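Local coordinates for oligopeptide-binding protein AppA (PDB 1XOC) that captures oligopeptides outside the cell as the binding protein of an ABC permease that can replace the Opp system in sporulation and competence, at residues A[45-50]-A[506-511]; A[56-61]-A[512-517]; A[308-313]-A[317-322]; A[455-460]-A[464-469]. All coordinates share one frame; numbering follows the deposited sequence.

Contact 1. Residues A[45-50]-A[506-511]; sequences STDIEN and PKRDLY. With ZN (zinc ion), chain O.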
# COMPACT_ATOMS: atom_id res chain seq x y z
N SER A 45 -2.92 -8.49 -2.01
CA SER A 45 -2.13 -9.57 -1.40
C SER A 45 -2.10 -9.39 0.10
O SER A 45 -2.33 -10.34 0.83
CB SER A 45 -0.72 -9.63 -1.99
OG SER A 45 -0.74 -9.83 -3.43
N THR A 46 -1.87 -8.18 0.54
CA THR A 46 -1.73 -7.94 1.96
C THR A 46 -3.06 -8.23 2.71
O THR A 46 -3.06 -8.73 3.84
CB THR A 46 -1.21 -6.52 2.24
OG1 THR A 46 0.08 -6.36 1.64
CG2 THR A 46 -1.03 -6.24 3.72
N ASP A 47 -4.19 -7.91 2.10
CA ASP A 47 -5.50 -8.23 2.70
C ASP A 47 -5.62 -9.72 3.04
O ASP A 47 -6.13 -10.08 4.12
CB ASP A 47 -6.66 -7.88 1.77
CG ASP A 47 -6.98 -6.39 1.71
OD1 ASP A 47 -6.63 -5.61 2.64
OD2 ASP A 47 -7.67 -6.07 0.72
N ILE A 48 -5.21 -10.58 2.12
CA ILE A 48 -5.34 -12.01 2.36
C ILE A 48 -4.30 -12.47 3.41
O ILE A 48 -4.62 -13.28 4.30
CB ILE A 48 -5.20 -12.76 1.06
CG1 ILE A 48 -6.23 -12.25 0.05
CG2 ILE A 48 -5.35 -14.27 1.30
CD1 ILE A 48 -7.64 -12.51 0.39
N GLU A 49 -3.06 -11.98 3.29
CA GLU A 49 -2.01 -12.31 4.25
C GLU A 49 -2.41 -12.04 5.70
O GLU A 49 -2.14 -12.83 6.60
CB GLU A 49 -0.75 -11.47 3.93
CG GLU A 49 -0.06 -11.89 2.65
CD GLU A 49 0.98 -10.90 2.17
OE1 GLU A 49 1.21 -9.89 2.86
OE2 GLU A 49 1.59 -11.11 1.10
N ASN A 50 -3.11 -10.93 5.90
CA ASN A 50 -3.52 -10.56 7.27
C ASN A 50 -4.62 -11.46 7.84
O ASN A 50 -4.85 -11.45 9.06
CB ASN A 50 -3.85 -9.08 7.36
CG ASN A 50 -2.59 -8.25 7.49
OD1 ASN A 50 -1.87 -8.02 6.52
ND2 ASN A 50 -2.27 -7.88 8.70
N PRO A 506 -8.01 2.82 9.22
CA PRO A 506 -7.76 3.59 8.00
C PRO A 506 -6.83 2.95 6.96
O PRO A 506 -6.77 3.44 5.80
CB PRO A 506 -7.18 4.90 8.54
CG PRO A 506 -6.47 4.47 9.77
CD PRO A 506 -7.39 3.46 10.40
N LYS A 507 -6.16 1.87 7.35
CA LYS A 507 -5.24 1.15 6.49
C LYS A 507 -5.69 -0.28 6.15
O LYS A 507 -5.58 -0.72 4.97
CB LYS A 507 -3.85 1.13 7.13
CG LYS A 507 -2.83 0.44 6.21
CD LYS A 507 -1.41 0.46 6.76
CE LYS A 507 -0.47 -0.41 5.90
NZ LYS A 507 -0.17 0.21 4.61
N ARG A 508 -6.15 -1.02 7.14
CA ARG A 508 -6.59 -2.41 6.94
C ARG A 508 -8.11 -2.51 6.88
O ARG A 508 -8.79 -2.46 7.92
CB ARG A 508 -6.05 -3.33 8.03
CG ARG A 508 -4.59 -3.61 7.99
CD ARG A 508 -4.28 -4.94 7.30
NE ARG A 508 -4.61 -4.94 5.88
CZ ARG A 508 -3.89 -4.31 4.96
NH1 ARG A 508 -2.79 -3.64 5.29
NH2 ARG A 508 -4.27 -4.35 3.68
N ASP A 509 -8.67 -2.66 5.67
CA ASP A 509 -10.13 -2.68 5.48
C ASP A 509 -10.80 -3.79 6.25
O ASP A 509 -11.93 -3.64 6.69
CB ASP A 509 -10.50 -2.80 3.99
CG ASP A 509 -10.34 -1.51 3.25
OD1 ASP A 509 -9.90 -0.49 3.88
OD2 ASP A 509 -10.68 -1.49 2.04
N LEU A 510 -10.09 -4.89 6.40
CA LEU A 510 -10.61 -6.08 7.08
C LEU A 510 -9.96 -6.24 8.45
O LEU A 510 -9.89 -7.33 8.99
CB LEU A 510 -10.40 -7.31 6.21
CG LEU A 510 -10.95 -7.20 4.77
CD1 LEU A 510 -10.72 -8.47 3.95
CD2 LEU A 510 -12.45 -6.87 4.79
N TYR A 511 -9.57 -5.13 9.08
CA TYR A 511 -8.96 -5.19 10.38
C TYR A 511 -9.83 -5.97 11.36
O TYR A 511 -10.98 -5.64 11.56
CB TYR A 511 -8.71 -3.79 10.93
CG TYR A 511 -8.11 -3.75 12.34
CD1 TYR A 511 -6.80 -4.16 12.57
CD2 TYR A 511 -8.85 -3.32 13.42
CE1 TYR A 511 -6.25 -4.11 13.87
CE2 TYR A 511 -8.31 -3.30 14.69
CZ TYR A 511 -7.01 -3.71 14.89
OH TYR A 511 -6.44 -3.72 16.15
ZN ZN O . -8.43 -3.89 0.86
O HOH W 1 -7.46 -5.68 5.35
O HOH W 2 -7.27 -2.83 3.16
O HOH W 3 -10.49 -2.80 0.15
O HOH W 4 -10.54 -4.96 0.88
O HOH W 5 -6.83 -3.27 -0.52
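Arg508 ends its side chain against helix 43-52, where its NH2 gives a nearly straight hydrogen bond to Asp47 OD1 (2.9 Å, 170° at the hydrogen) within a salt bridge. The acceptor lies in the guanidinium plane but is approached from above its own carboxylate plane, the two groups being turned 68° apart. Bends at chi2 and chi3 set the arginine head beside the helix. One face of that head carries Thr46 CG2, 3.5 Å from Arg508 NH1, while the side chain of Asn50 crosses that of Arg508 at about a right angle, near CD. Thr46 turns its OG1 back to the carbonyl of Asp42. Of two waters beyond, one donates to Asp47 OD1 and accepts from Arg508 NE and Leu510 N; the other accepts from Asp509 N and may donate to OD1. Asp47 OD2 binds a zinc ion at 2.3 Å, which three waters also ligate, and is hydrogen-bonded to Tyr219. The bound peptide lies alongside, packing a basic side chain on Thr46 and hydrogen-bonded through its backbone to Lys507 NZ. Asp47 thus divides its oxygens between metal and arginine, which probably keep this buried carboxylate ionised, while Arg508 probably offsets part of the negative charge of Asp47 and its second salt-bridge partner, Asp43.

Contact 2. Residues A[56-61]-A[512-517]; sequences LTKTDE and NIEKWW
An edge strand of a five-stranded antiparallel sheet, 57-59, meets the 3-10 turn 513-515 that precedes the last strand of the chain, and the link between them is a single lysine. Lys58 runs outward with CG anti to its backbone N (chi1 180°) and bends only at chi3, which carries NZ to Asn512. There NZ donates a 2.8 Å hydrogen bond to Asn512 OD1, arriving in the carbonyl plane at a C=O...N angle of 149°. Glu514 reaches in from the opposite direction, its chain bent at chi2, and forms a longer salt bridge, Lys58 NZ to Glu514 OE2 at 3.5 Å. Two waters close the gap: each accepts from Lys58 NZ and donates to Glu514 OE2, the latter bonds both being 2.6 Å. The aliphatic part of the lysine rests on Tyr511. A methionine in place of Lys58 would probably leave Asn512 OD1 without its donor and the Glu514 carboxylate without its positive mate, with both waters losing one anchor. NZ therefore makes three hydrogen bonds, to the amide oxygen and the two waters, and the carboxylate adds a longer charge contact, so that the direct ion pair is backed by two waters bridging the same charges.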
# COMPACT_ATOMS: atom_id res chain seq x y z
N LEU A 56 4.02 -10.61 14.89
CA LEU A 56 4.45 -10.38 16.25
C LEU A 56 3.66 -9.23 16.89
O LEU A 56 3.33 -9.26 18.09
CB LEU A 56 5.95 -10.10 16.30
CG LEU A 56 6.79 -11.36 16.07
CD1 LEU A 56 8.28 -11.01 15.92
CD2 LEU A 56 6.55 -12.45 17.10
N THR A 57 3.38 -8.18 16.13
CA THR A 57 2.62 -7.03 16.60
C THR A 57 1.52 -6.69 15.61
O THR A 57 1.50 -7.24 14.49
CB THR A 57 3.48 -5.77 16.76
OG1 THR A 57 4.08 -5.48 15.48
CG2 THR A 57 4.54 -5.95 17.85
N LYS A 58 0.66 -5.77 15.96
CA LYS A 58 -0.46 -5.33 15.14
C LYS A 58 -0.71 -3.87 15.46
O LYS A 58 -0.74 -3.49 16.63
CB LYS A 58 -1.70 -6.17 15.49
CG LYS A 58 -2.95 -5.86 14.76
CD LYS A 58 -4.12 -6.71 15.33
CE LYS A 58 -4.27 -8.06 14.69
NZ LYS A 58 -5.36 -8.88 15.35
N THR A 59 -0.88 -3.05 14.44
CA THR A 59 -1.17 -1.64 14.63
C THR A 59 -2.68 -1.46 14.61
O THR A 59 -3.37 -1.89 13.65
CB THR A 59 -0.43 -0.75 13.62
OG1 THR A 59 0.98 -0.84 13.87
CG2 THR A 59 -0.84 0.68 13.69
N ASP A 60 -3.21 -0.88 15.69
CA ASP A 60 -4.64 -0.80 15.86
C ASP A 60 -5.26 0.40 15.14
O ASP A 60 -4.57 1.14 14.43
CB ASP A 60 -5.01 -0.90 17.33
CG ASP A 60 -4.73 0.35 18.09
OD1 ASP A 60 -4.37 1.36 17.46
OD2 ASP A 60 -4.89 0.36 19.35
N GLU A 61 -6.57 0.53 15.28
CA GLU A 61 -7.31 1.58 14.56
C GLU A 61 -6.95 3.01 14.96
O GLU A 61 -7.25 3.96 14.22
CB GLU A 61 -8.82 1.36 14.67
CG GLU A 61 -9.43 1.68 16.02
CD GLU A 61 -9.21 0.61 17.09
OE1 GLU A 61 -9.73 0.81 18.20
OE2 GLU A 61 -8.55 -0.43 16.84
N ASN A 512 -9.24 -6.97 12.02
CA ASN A 512 -9.90 -7.73 13.09
C ASN A 512 -11.24 -8.36 12.68
O ASN A 512 -12.16 -8.53 13.49
CB ASN A 512 -10.01 -6.91 14.37
CG ASN A 512 -8.79 -7.06 15.25
OD1 ASN A 512 -7.74 -7.58 14.83
ND2 ASN A 512 -8.90 -6.57 16.47
N ILE A 513 -11.29 -8.75 11.41
CA ILE A 513 -12.45 -9.46 10.83
C ILE A 513 -12.84 -10.70 11.64
O ILE A 513 -14.03 -11.06 11.69
CB ILE A 513 -12.24 -9.75 9.31
CG1 ILE A 513 -13.50 -10.39 8.71
CG2 ILE A 513 -10.96 -10.56 9.04
CD1 ILE A 513 -13.54 -10.32 7.21
N GLU A 514 -11.86 -11.31 12.31
CA GLU A 514 -12.16 -12.45 13.21
C GLU A 514 -13.05 -12.08 14.40
O GLU A 514 -13.57 -12.98 15.07
CB GLU A 514 -10.86 -13.09 13.70
CG GLU A 514 -9.90 -12.17 14.41
CD GLU A 514 -8.91 -11.39 13.51
OE1 GLU A 514 -9.13 -11.14 12.29
OE2 GLU A 514 -7.86 -11.03 14.06
N LYS A 515 -13.21 -10.78 14.67
CA LYS A 515 -14.02 -10.33 15.77
C LYS A 515 -15.39 -9.81 15.34
O LYS A 515 -16.20 -9.44 16.17
CB LYS A 515 -13.33 -9.19 16.51
CG LYS A 515 -11.88 -9.39 16.94
CD LYS A 515 -11.67 -10.59 17.78
CE LYS A 515 -10.18 -10.80 18.02
NZ LYS A 515 -9.90 -12.07 18.76
N TRP A 516 -15.64 -9.73 14.04
CA TRP A 516 -16.92 -9.25 13.54
C TRP A 516 -17.94 -10.38 13.59
O TRP A 516 -17.59 -11.55 13.44
CB TRP A 516 -16.81 -8.80 12.08
CG TRP A 516 -15.75 -7.78 11.75
CD1 TRP A 516 -14.90 -7.15 12.61
CD2 TRP A 516 -15.41 -7.32 10.44
NE1 TRP A 516 -14.07 -6.30 11.91
CE2 TRP A 516 -14.35 -6.41 10.57
CE3 TRP A 516 -15.88 -7.61 9.16
CZ2 TRP A 516 -13.78 -5.76 9.47
CZ3 TRP A 516 -15.31 -6.97 8.07
CH2 TRP A 516 -14.27 -6.07 8.22
N TRP A 517 -19.19 -10.03 13.79
CA TRP A 517 -20.25 -11.03 13.82
C TRP A 517 -21.54 -10.45 13.30
O TRP A 517 -21.73 -9.23 13.25
CB TRP A 517 -20.42 -11.60 15.23
CG TRP A 517 -20.62 -10.59 16.35
CD1 TRP A 517 -19.65 -9.83 16.96
CD2 TRP A 517 -21.82 -10.31 17.01
NE1 TRP A 517 -20.19 -9.08 17.94
CE2 TRP A 517 -21.53 -9.35 18.01
CE3 TRP A 517 -23.12 -10.76 16.85
CZ2 TRP A 517 -22.50 -8.84 18.84
CZ3 TRP A 517 -24.09 -10.27 17.69
CH2 TRP A 517 -23.78 -9.30 18.68
O HOH W 6 -6.30 -11.62 16.11
O HOH W 7 -5.86 -9.98 12.71

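Contact 3. Residues A[308-313]-A[317-322]; sequences AYIPES and WNYPKD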
# COMPACT_ATOMS: atom_id res chain seq x y z
N ALA A 308 -4.08 16.84 -2.51
CA ALA A 308 -2.87 16.50 -1.76
C ALA A 308 -1.67 17.33 -2.25
O ALA A 308 -1.45 17.44 -3.45
CB ALA A 308 -2.54 15.05 -1.91
N TYR A 309 -0.91 17.90 -1.31
CA TYR A 309 0.31 18.62 -1.64
C TYR A 309 1.56 18.04 -0.96
O TYR A 309 2.68 18.50 -1.25
CB TYR A 309 0.18 20.07 -1.22
CG TYR A 309 -1.01 20.74 -1.81
CD1 TYR A 309 -0.99 21.19 -3.12
CD2 TYR A 309 -2.18 20.90 -1.08
CE1 TYR A 309 -2.08 21.81 -3.70
CE2 TYR A 309 -3.30 21.52 -1.66
CZ TYR A 309 -3.23 21.97 -2.98
OH TYR A 309 -4.32 22.59 -3.58
N ILE A 310 1.36 17.07 -0.07
CA ILE A 310 2.41 16.48 0.77
C ILE A 310 2.36 14.95 0.66
O ILE A 310 1.27 14.37 0.65
CB ILE A 310 2.18 16.95 2.23
CG1 ILE A 310 2.32 18.46 2.28
CG2 ILE A 310 3.11 16.30 3.24
CD1 ILE A 310 1.80 19.05 3.53
N PRO A 311 3.53 14.27 0.59
CA PRO A 311 3.58 12.81 0.51
C PRO A 311 3.33 12.11 1.86
O PRO A 311 4.08 11.21 2.27
CB PRO A 311 5.01 12.55 -0.00
CG PRO A 311 5.78 13.63 0.60
CD PRO A 311 4.89 14.84 0.54
N GLU A 312 2.27 12.51 2.54
CA GLU A 312 1.93 11.91 3.83
C GLU A 312 0.45 12.15 4.08
O GLU A 312 -0.12 13.11 3.58
CB GLU A 312 2.76 12.52 4.95
CG GLU A 312 2.56 11.84 6.34
CD GLU A 312 2.71 10.30 6.30
OE1 GLU A 312 1.68 9.60 6.25
OE2 GLU A 312 3.87 9.82 6.31
N SER A 313 -0.17 11.26 4.83
CA SER A 313 -1.59 11.38 5.12
C SER A 313 -1.81 12.36 6.28
O SER A 313 -1.05 12.35 7.26
CB SER A 313 -2.11 10.03 5.58
OG SER A 313 -3.45 10.13 5.95
N TRP A 317 0.80 11.46 12.61
CA TRP A 317 1.36 12.39 13.60
C TRP A 317 2.50 13.21 12.99
O TRP A 317 2.87 14.24 13.54
CB TRP A 317 1.85 11.67 14.86
CG TRP A 317 2.87 10.59 14.64
CD1 TRP A 317 2.61 9.26 14.55
CD2 TRP A 317 4.29 10.73 14.51
NE1 TRP A 317 3.76 8.57 14.34
CE2 TRP A 317 4.82 9.44 14.35
CE3 TRP A 317 5.17 11.80 14.54
CZ2 TRP A 317 6.19 9.19 14.18
CZ3 TRP A 317 6.54 11.56 14.40
CH2 TRP A 317 7.03 10.27 14.22
N ASN A 318 3.06 12.76 11.88
CA ASN A 318 4.17 13.47 11.26
C ASN A 318 3.73 14.46 10.20
O ASN A 318 4.57 15.12 9.57
CB ASN A 318 5.13 12.47 10.63
CG ASN A 318 6.54 13.01 10.49
OD1 ASN A 318 7.02 13.77 11.32
ND2 ASN A 318 7.20 12.62 9.40
N TYR A 319 2.43 14.54 9.94
CA TYR A 319 1.93 15.41 8.90
C TYR A 319 2.20 16.83 9.36
O TYR A 319 1.87 17.18 10.50
CB TYR A 319 0.45 15.18 8.65
CG TYR A 319 -0.11 15.92 7.44
CD1 TYR A 319 -0.68 17.19 7.59
CD2 TYR A 319 -0.05 15.37 6.17
CE1 TYR A 319 -1.19 17.86 6.48
CE2 TYR A 319 -0.57 16.03 5.08
CZ TYR A 319 -1.14 17.27 5.24
OH TYR A 319 -1.65 17.93 4.13
N PRO A 320 2.85 17.64 8.50
CA PRO A 320 3.30 18.96 8.91
C PRO A 320 2.14 19.95 8.95
O PRO A 320 1.62 20.33 7.90
CB PRO A 320 4.31 19.32 7.83
CG PRO A 320 3.84 18.62 6.64
CD PRO A 320 3.21 17.35 7.11
N LYS A 321 1.77 20.36 10.14
CA LYS A 321 0.61 21.22 10.36
C LYS A 321 0.80 22.65 9.83
O LYS A 321 -0.15 23.28 9.34
CB LYS A 321 0.30 21.26 11.85
CG LYS A 321 -1.09 21.76 12.20
CD LYS A 321 -1.69 20.98 13.37
CE LYS A 321 -2.01 19.53 12.98
NZ LYS A 321 -2.84 18.88 14.04
N ASP A 322 2.04 23.15 9.90
CA ASP A 322 2.32 24.57 9.68
C ASP A 322 3.45 24.81 8.68
O ASP A 322 4.29 25.70 8.87
CB ASP A 322 2.67 25.23 11.03
CG ASP A 322 3.73 24.44 11.82
OD1 ASP A 322 4.37 25.03 12.72
OD2 ASP A 322 3.92 23.23 11.53
O HOH W 8 -1.56 18.56 1.48
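Two successive backbone carbonyl oxygens lie against one aromatic ring: Glu312 O lies at the edge of Tyr319, 3.3 Å from CE2, and Ser313 O approaches the same ring obliquely, 3.4 Å from CD2. No direct hydrogen bond joins the two segments, so these contacts of carbonyl oxygen with ring carbon stand beside apolar packing. With CG anti to the backbone N (chi1 -172°), Tyr319 lays its ring along 310-313. Ile310 CD1 sits 3.8 Å from Tyr319 CZ and reaches to within 3.7 Å of Pro320 CG, while Pro320 CD covers the rim of one ring face. At the far end Tyr319 OH is 2.7 Å from a water that also accepts from Tyr309 N. Replacing Tyr319 by alanine would probably open a gap beside Ile310 and leave the water on Tyr309 N without its second anchor. Glu312 folds back on its own segment, accepting a bond from Ser313 N at OE1 (2.9 Å), on the anti side, tilted out of the carboxylate plane. Tyr488 of strand 483-496 and Tyr474 of helix 463-480 border the pair. The arrangement is that of a long irregular connection doubling back on itself between strand 306-307 and helix 332-341, with an inverse gamma turn centred on Pro311 bending its first arm.

Contact 4. Residues A[455-460]-A[464-469]; sequences KDAKSI and KQYSKE
Ile460 lays its branched side chain over the first turns of helix 463-480, its two arms reaching different residues. The CG2 methyl, anti to the backbone N, comes 3.5 Å from Gln465 CB and 3.4 Å from the backbone at Tyr466 N. The longer branch, with CG1 anti to the carbonyl carbon (chi1 -61°), carries CD1 along the helix to Glu469, where it meets CG at 3.8 Å and crosses that side chain at about a right angle. Gln465 and Glu469 lie about one helical turn apart, so the isoleucine spans a full turn. The aliphatic parts of Gln465 and Glu469 do the touching.

Tyr466 supplies the second half of the contact. Its ring presents an edge to the backbone of the preceding helix: Ala457 O lies in the ring plane, 3.5 Å from Tyr466 CE1, and Ala457 CB is 4.2 Å from the same carbon. Tyr466 OH is hydrogen-bonded to the carbonyl of Pro425, which holds the far end of the ring in place, and Tyr470 meets the ring as well. On the other segment, Ser459 OG donates to Asp456 O (2.8 Å), an oxygen that also accepts from Ser459 N. A water between Asp456 OD2 and Glu469 OE1 makes only weak bonds to both.

A type I turn from Ala457 to Ile460 then directs the isoleucine onto the next helix. The arrangement is that of two successive helices, 448-457 and 463-480, joined by a short loop, with the loop residue Ile460 packed on the second helix and Tyr466 of that helix packed back against Ala457.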
# COMPACT_ATOMS: atom_id res chain seq x y z
N LYS A 455 18.06 9.46 5.36
CA LYS A 455 18.98 8.56 6.04
C LYS A 455 19.26 9.04 7.47
O LYS A 455 19.16 8.27 8.43
CB LYS A 455 20.28 8.45 5.24
CG LYS A 455 21.29 7.43 5.75
CD LYS A 455 22.69 7.76 5.21
CE LYS A 455 23.77 6.86 5.78
NZ LYS A 455 25.14 7.26 5.32
N ASP A 456 19.62 10.32 7.61
CA ASP A 456 19.97 10.89 8.92
C ASP A 456 18.75 10.93 9.85
O ASP A 456 18.89 10.79 11.06
CB ASP A 456 20.59 12.29 8.79
CG ASP A 456 21.98 12.28 8.11
OD1 ASP A 456 22.61 11.21 7.93
OD2 ASP A 456 22.45 13.38 7.76
N ALA A 457 17.55 11.08 9.28
CA ALA A 457 16.32 11.14 10.08
C ALA A 457 16.08 9.86 10.88
O ALA A 457 15.47 9.91 11.95
CB ALA A 457 15.11 11.45 9.21
N LYS A 458 16.58 8.73 10.38
CA LYS A 458 16.38 7.44 11.04
C LYS A 458 16.95 7.36 12.43
O LYS A 458 16.50 6.54 13.21
CB LYS A 458 17.00 6.30 10.23
CG LYS A 458 16.33 6.05 8.92
CD LYS A 458 16.99 4.93 8.15
CE LYS A 458 16.18 4.57 6.90
NZ LYS A 458 14.84 3.96 7.22
N SER A 459 17.95 8.19 12.73
CA SER A 459 18.64 8.13 14.01
C SER A 459 18.00 9.04 15.08
O SER A 459 18.42 9.02 16.24
CB SER A 459 20.11 8.50 13.83
OG SER A 459 20.23 9.81 13.33
N ILE A 460 17.01 9.83 14.67
CA ILE A 460 16.36 10.80 15.54
C ILE A 460 15.23 10.13 16.32
O ILE A 460 14.24 9.70 15.73
CB ILE A 460 15.77 11.98 14.74
CG1 ILE A 460 16.89 12.71 13.99
CG2 ILE A 460 15.02 12.93 15.66
CD1 ILE A 460 16.39 13.64 12.91
N LYS A 464 9.20 14.96 18.09
CA LYS A 464 9.19 16.38 17.75
C LYS A 464 10.40 16.74 16.90
O LYS A 464 10.28 17.47 15.92
CB LYS A 464 9.15 17.26 18.99
CG LYS A 464 7.86 17.13 19.80
CD LYS A 464 6.65 17.62 19.01
CE LYS A 464 5.44 17.86 19.92
NZ LYS A 464 4.21 18.14 19.13
N GLN A 465 11.56 16.22 17.27
CA GLN A 465 12.79 16.45 16.50
C GLN A 465 12.68 15.80 15.13
O GLN A 465 13.09 16.38 14.12
CB GLN A 465 14.00 15.90 17.25
CG GLN A 465 14.27 16.59 18.58
CD GLN A 465 15.36 15.91 19.41
OE1 GLN A 465 15.65 16.34 20.53
NE2 GLN A 465 15.96 14.84 18.88
N TYR A 466 12.12 14.59 15.11
CA TYR A 466 11.88 13.85 13.87
C TYR A 466 10.96 14.64 12.92
O TYR A 466 11.30 14.85 11.76
CB TYR A 466 11.25 12.51 14.19
CG TYR A 466 11.10 11.56 13.03
CD1 TYR A 466 12.16 10.77 12.60
CD2 TYR A 466 9.87 11.39 12.39
CE1 TYR A 466 12.02 9.86 11.56
CE2 TYR A 466 9.73 10.49 11.34
CZ TYR A 466 10.81 9.74 10.93
OH TYR A 466 10.69 8.83 9.90
N SER A 467 9.81 15.06 13.42
CA SER A 467 8.85 15.81 12.63
C SER A 467 9.46 17.14 12.15
O SER A 467 9.16 17.61 11.06
CB SER A 467 7.58 16.07 13.45
OG SER A 467 6.95 14.86 13.82
N LYS A 468 10.31 17.75 12.97
CA LYS A 468 10.88 19.04 12.59
C LYS A 468 11.85 18.88 11.43
O LYS A 468 11.80 19.65 10.48
CB LYS A 468 11.59 19.68 13.78
CG LYS A 468 11.96 21.16 13.60
CD LYS A 468 10.76 22.07 13.85
CE LYS A 468 10.86 23.42 13.13
NZ LYS A 468 9.54 23.84 12.55
N GLU A 469 12.71 17.87 11.50
CA GLU A 469 13.64 17.59 10.41
C GLU A 469 12.91 17.11 9.16
O GLU A 469 13.37 17.35 8.04
CB GLU A 469 14.68 16.56 10.85
CG GLU A 469 15.82 17.19 11.66
CD GLU A 469 16.84 17.92 10.79
OE1 GLU A 469 17.17 17.39 9.69
OE2 GLU A 469 17.33 19.00 11.20
O HOH W 9 20.10 15.74 8.84

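Contacts 1 and 3 are buried, whereas contacts 2 and 4 are only partly so. Contacts 1 and 2 draw on the same two regions, the helix and strand that follow each other near the start of the chain and the loop before its last strand. They touch through Tyr511, and both close over more than 450 residues. Their chemistry is ionic, with metal and water in contact 1 and a solvent-bridged lysine in contact 2. Contacts 3 and 4 are local, lack direct hydrogen bonds between their segments and rest on tyrosine and isoleucine. They meet where Asn318 probably hydrogen-bonds Ser467 and Trp317 packs on Tyr466.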